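Local coordinates for designed helical repeat protein (PDB 5CWD) that forms a de novo designed, all-helical repeat protein scaffold cross-linked by disulfides, with no natural biological function assigned to it, at residues 115-119 / 163-167; 3-8 / 41-47. All coordinates share one frame; numbering follows the deposited sequence.

Contact 1 (115-119 / 163-167)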
loop_
_atom_site.group_PDB
_atom_site.type_symbol
_atom_site.label_atom_id
_atom_site.label_comp_id
_atom_site.label_asym_id
_atom_site.label_seq_id
_atom_site.Cartn_x
_atom_site.Cartn_y
_atom_site.Cartn_z
ATOM N N ALA A 115 -8.062 0.066 -4.578
ATOM C CA ALA A 115 -8.343 -1.298 -5.003
ATOM C C ALA A 115 -7.431 -1.700 -6.159
ATOM O O ALA A 115 -6.730 -2.720 -6.097
ATOM C CB ALA A 115 -9.796 -1.431 -5.405
ATOM N N LYS A 116 -7.443 -0.882 -7.208
ATOM C CA LYS A 116 -6.630 -1.144 -8.387
ATOM C C LYS A 116 -5.169 -1.296 -7.976
ATOM O O LYS A 116 -4.494 -2.250 -8.371
ATOM C CB LYS A 116 -6.788 -0.016 -9.411
ATOM C CG LYS A 116 -6.878 -0.489 -10.859
ATOM C CD LYS A 116 -7.018 0.683 -11.831
ATOM C CE LYS A 116 -8.419 1.297 -11.811
ATOM N NZ LYS A 116 -9.416 0.484 -12.568
ATOM N N ALA A 117 -4.700 -0.360 -7.157
ATOM C CA ALA A 117 -3.329 -0.374 -6.668
ATOM C C ALA A 117 -3.007 -1.692 -5.977
ATOM O O ALA A 117 -2.111 -2.424 -6.403
ATOM C CB ALA A 117 -3.101 0.787 -5.720
ATOM N N CYS A 118 -3.748 -1.985 -4.914
ATOM C CA CYS A 118 -3.588 -3.227 -4.170
ATOM C C CYS A 118 -3.520 -4.433 -5.096
ATOM O O CYS A 118 -2.550 -5.197 -5.069
ATOM C CB CYS A 118 -4.740 -3.400 -3.183
ATOM S SG CYS A 118 -4.883 -5.068 -2.522
ATOM N N LEU A 119 -4.544 -4.587 -5.929
ATOM C CA LEU A 119 -4.608 -5.735 -6.826
ATOM C C LEU A 119 -3.433 -5.754 -7.800
ATOM O O LEU A 119 -2.959 -6.825 -8.183
ATOM C CB LEU A 119 -5.931 -5.738 -7.589
ATOM C CG LEU A 119 -7.147 -6.144 -6.755
ATOM C CD1 LEU A 119 -8.438 -5.789 -7.474
ATOM C CD2 LEU A 119 -7.111 -7.633 -6.432
ATOM N N VAL A 163 -13.552 -3.204 -4.903
ATOM C CA VAL A 163 -12.613 -4.317 -5.013
ATOM C C VAL A 163 -13.291 -5.545 -5.610
ATOM O O VAL A 163 -12.686 -6.274 -6.397
ATOM C CB VAL A 163 -12.015 -4.692 -3.648
ATOM C CG1 VAL A 163 -11.140 -5.928 -3.758
ATOM C CG2 VAL A 163 -11.199 -3.559 -3.106
ATOM N N ALA A 164 -14.541 -5.775 -5.224
ATOM C CA ALA A 164 -15.292 -6.913 -5.735
ATOM C C ALA A 164 -15.448 -6.790 -7.244
ATOM O O ALA A 164 -15.232 -7.756 -7.978
ATOM C CB ALA A 164 -16.650 -7.006 -5.059
ATOM N N LYS A 165 -15.820 -5.598 -7.702
ATOM C CA LYS A 165 -15.904 -5.323 -9.132
ATOM C C LYS A 165 -14.554 -5.551 -9.808
ATOM O O LYS A 165 -14.466 -6.256 -10.814
ATOM C CB LYS A 165 -16.378 -3.890 -9.383
ATOM C CG LYS A 165 -17.834 -3.777 -9.813
ATOM C CD LYS A 165 -18.789 -4.148 -8.691
ATOM C CE LYS A 165 -20.243 -4.088 -9.150
ATOM N NZ LYS A 165 -20.639 -2.726 -9.613
ATOM N N GLN A 166 -13.510 -4.949 -9.244
ATOM C CA GLN A 166 -12.153 -5.061 -9.778
ATOM C C GLN A 166 -11.719 -6.515 -9.963
ATOM O O GLN A 166 -11.398 -6.942 -11.073
ATOM C CB GLN A 166 -11.165 -4.351 -8.847
ATOM C CG GLN A 166 -11.300 -2.825 -8.797
ATOM C CD GLN A 166 -10.757 -2.097 -10.019
ATOM O OE1 GLN A 166 -11.180 -0.978 -10.309
ATOM N NE2 GLN A 166 -9.810 -2.710 -10.727
ATOM N N ALA A 167 -11.711 -7.267 -8.867
ATOM C CA ALA A 167 -11.238 -8.646 -8.884
ATOM C C ALA A 167 -12.189 -9.560 -9.646
ATOM O O ALA A 167 -11.798 -10.634 -10.103
ATOM C CB ALA A 167 -11.053 -9.149 -7.466
#
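Ala115 and Leu119 lie one turn apart on helix 108-125 and lean on the last turns of helix 150-167. The tight part is apolar. CB of Ala115 meets one branch of Val163, CG2, at 3.4 Å, and this is where the backbones come nearest, with the CA atoms of Ala115 and Val163 5.2 Å apart. One turn on, Leu119 has CG anti to its carbonyl carbon (chi1 -74°), which sends CD1 toward helix 150-167, to CB of Gln166 at 3.4 Å; the same methyl lies 4.3 Å from CB of Ala167. Ala133 and Phe136 of helix 129-147 also touch Val163. The other flank is looser, polar and partly open to solvent. Here Gln166 spans both characters: its CG rests 4.0 Å from CB of Ala115, and a bend at chi2 turns the amide toward Lys116. The lysine chain crosses it at about a right angle and bends at its last two torsions, and NZ donates a hydrogen bond to OE1 of Gln166 (3.2 Å), meeting a lone pair in the carbonyl plane. Exchanging Gln166 for an alanine would probably leave the ammonium of Lys116 without this acceptor and take away the CG that rests against the CB methyl of Ala115. The short segment axes pass 9.8 Å apart with a crossing angle of -48°, running in the same general direction. An alanine at the close point and i, i+4 side chains on both helices are consistent with ridges-into-grooves packing, here between two helices of an alpha-helical repeat stack.

Contact 2 (3-8 / 41-47)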
loop_
_atom_site.group_PDB
_atom_site.type_symbol
_atom_site.label_atom_id
_atom_site.label_comp_id
_atom_site.label_asym_id
_atom_site.label_seq_id
_atom_site.Cartn_x
_atom_site.Cartn_y
_atom_site.Cartn_z
ATOM N N THR A 3 18.573 6.911 14.595
ATOM C CA THR A 3 17.279 6.803 15.261
ATOM C C THR A 3 16.242 6.175 14.332
ATOM O O THR A 3 16.262 6.402 13.123
ATOM C CB THR A 3 16.766 8.176 15.722
ATOM O OG1 THR A 3 16.416 8.965 14.582
ATOM C CG2 THR A 3 17.827 8.904 16.532
ATOM N N LYS A 4 15.334 5.392 14.904
ATOM C CA LYS A 4 14.334 4.683 14.115
ATOM C C LYS A 4 13.331 5.632 13.477
ATOM O O LYS A 4 12.896 5.413 12.346
ATOM C CB LYS A 4 13.596 3.660 14.981
ATOM C CG LYS A 4 14.464 2.490 15.412
ATOM C CD LYS A 4 13.642 1.240 15.683
ATOM C CE LYS A 4 14.544 0.036 15.931
ATOM N NZ LYS A 4 13.780 -1.243 15.981
ATOM N N GLU A 5 12.961 6.682 14.202
ATOM C CA GLU A 5 11.994 7.647 13.694
ATOM C C GLU A 5 12.537 8.342 12.446
ATOM O O GLU A 5 11.796 8.595 11.488
ATOM C CB GLU A 5 11.645 8.669 14.775
ATOM C CG GLU A 5 10.970 8.053 15.994
ATOM C CD GLU A 5 9.671 7.340 15.648
ATOM O OE1 GLU A 5 8.976 7.787 14.712
ATOM O OE2 GLU A 5 9.348 6.330 16.310
ATOM N N ASP A 6 13.834 8.636 12.462
ATOM C CA ASP A 6 14.507 9.159 11.280
ATOM C C ASP A 6 14.364 8.186 10.120
ATOM O O ASP A 6 14.071 8.586 8.999
ATOM C CB ASP A 6 15.990 9.412 11.556
ATOM C CG ASP A 6 16.238 10.725 12.265
ATOM O OD1 ASP A 6 15.700 11.759 11.814
ATOM O OD2 ASP A 6 16.976 10.719 13.274
ATOM N N ALA A 7 14.576 6.904 10.402
ATOM C CA ALA A 7 14.505 5.875 9.373
ATOM C C ALA A 7 13.098 5.783 8.788
ATOM O O ALA A 7 12.931 5.772 7.567
ATOM C CB ALA A 7 14.940 4.530 9.940
ATOM N N ARG A 8 12.092 5.720 9.657
ATOM C CA ARG A 8 10.701 5.701 9.212
ATOM C C ARG A 8 10.390 6.925 8.359
ATOM O O ARG A 8 9.842 6.810 7.253
ATOM C CB ARG A 8 9.746 5.658 10.406
ATOM C CG ARG A 8 9.523 4.275 10.994
ATOM C CD ARG A 8 8.245 4.240 11.819
ATOM N NE ARG A 8 8.049 2.957 12.493
ATOM C CZ ARG A 8 8.417 2.689 13.745
ATOM N NH1 ARG A 8 9.010 3.612 14.494
ATOM N NH2 ARG A 8 8.187 1.485 14.251
ATOM N N ALA A 41 20.237 3.459 11.309
ATOM C CA ALA A 41 19.368 3.620 12.467
ATOM C C ALA A 41 19.264 2.324 13.265
ATOM O O ALA A 41 18.706 2.308 14.364
ATOM C CB ALA A 41 17.984 4.079 12.029
ATOM N N GLY A 42 19.796 1.240 12.707
ATOM C CA GLY A 42 19.752 -0.053 13.361
ATOM C C GLY A 42 18.355 -0.633 13.336
ATOM O O GLY A 42 17.985 -1.420 14.208
ATOM N N MET A 43 17.576 -0.233 12.336
ATOM C CA MET A 43 16.222 -0.742 12.162
ATOM C C MET A 43 16.236 -1.961 11.245
ATOM O O MET A 43 16.976 -1.985 10.261
ATOM C CB MET A 43 15.305 0.336 11.583
ATOM C CG MET A 43 13.887 -0.149 11.297
ATOM S SD MET A 43 12.823 1.136 10.622
ATOM C CE MET A 43 12.753 2.270 12.006
ATOM N N PRO A 44 15.422 -2.982 11.564
ATOM C CA PRO A 44 15.331 -4.138 10.666
ATOM C C PRO A 44 14.874 -3.743 9.264
ATOM O O PRO A 44 13.951 -2.940 9.124
ATOM C CB PRO A 44 14.295 -5.034 11.351
ATOM C CG PRO A 44 14.342 -4.643 12.782
ATOM C CD PRO A 44 14.629 -3.178 12.791
ATOM N N THR A 45 15.517 -4.300 8.244
ATOM C CA THR A 45 15.189 -3.977 6.862
ATOM C C THR A 45 13.732 -4.297 6.540
ATOM O O THR A 45 13.080 -3.565 5.797
ATOM C CB THR A 45 16.097 -4.735 5.880
ATOM O OG1 THR A 45 16.079 -6.135 6.195
ATOM C CG2 THR A 45 17.524 -4.210 5.959
ATOM N N LYS A 46 13.226 -5.390 7.102
ATOM C CA LYS A 46 11.839 -5.788 6.883
ATOM C C LYS A 46 10.875 -4.684 7.297
ATOM O O LYS A 46 10.001 -4.288 6.525
ATOM C CB LYS A 46 11.512 -7.069 7.657
ATOM C CG LYS A 46 12.154 -8.326 7.097
ATOM C CD LYS A 46 11.432 -9.575 7.589
ATOM C CE LYS A 46 11.925 -10.825 6.876
ATOM N NZ LYS A 46 11.067 -12.005 7.170
ATOM N N GLU A 47 11.040 -4.191 8.520
ATOM C CA GLU A 47 10.145 -3.176 9.059
ATOM C C GLU A 47 10.283 -1.883 8.263
ATOM O O GLU A 47 9.301 -1.178 8.019
ATOM C CB GLU A 47 10.440 -2.933 10.539
ATOM C CG GLU A 47 9.261 -2.377 11.325
ATOM C CD GLU A 47 9.566 -2.229 12.803
ATOM O OE1 GLU A 47 10.646 -1.695 13.137
ATOM O OE2 GLU A 47 8.729 -2.652 13.630
#
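The guanidinium of Arg8 and the carboxylate of Glu47 approach obliquely, their planes 48° apart. OE1 of Glu47 stands well out of the guanidinium plane, 4.2 Å from NH2 of Arg8, so no N-H points at it and the attraction is one of charge alone. The firmer partner of Arg8 is on its own helix: NH1 makes a salt bridge to OE2 of Glu5 at 3.3 Å. The puckered ring of Pro44 offers CD to the ammonium of Lys4, with NZ 3.8 Å away and the lysine chain crossing the ring at about a right angle. Lys4 NZ also comes near the Glu47 carboxylate, beyond salt-bridge range, so two positive side chains sit loosely around one acid on the more open side.

Beneath these charges lies the apolar part, centred on Met43. With CG anti to the backbone N (chi1 177°), the side chain runs out straight, then turns at chi3 to lay its CE methyl beside helix 4-20. That methyl packs against CB of Lys4 at 3.4 Å, CB of Ala7 at 3.8 Å and CG of Arg8 at 3.9 Å. Ala7 is shared, because its CB also meets CB of Ala41, 3.7 Å away, where helix 24-40 has just ended. Gly42, at positive phi, closes that helix with a Schellman motif, and Pro44 takes the N-cap position of helix 45-63, in which Thr45 OG1 is hydrogen-bonded to Ala83 O. The whole is a short helix-loop-helix connection, its buried methionine laid against the first turns of the N-terminal helix, in an alpha-helical repeat fold.

Contact 2 comes first along the chain and is complete before contact 1 begins. Their centres are 31 Å apart, on opposite sides of the chain's centre, and their nearest atoms are about 17 Å from each other, so the two do not touch. They share no helix: 3-8 and 41-47 tie helix 4-20 to the turn between helices 24-40 and 45-63, whereas 115-119 and 163-167 join helices 108-125 and 150-167 at the C-terminal end. The segments are separated by 32 residues in contact 2 and 43 in contact 1, nearly all helical. Such packing between sequence-distant elements is consistent with a helical repeat fold, held also by disulfides such as Cys95-Cys118, whose Cys118 lies in contact 1.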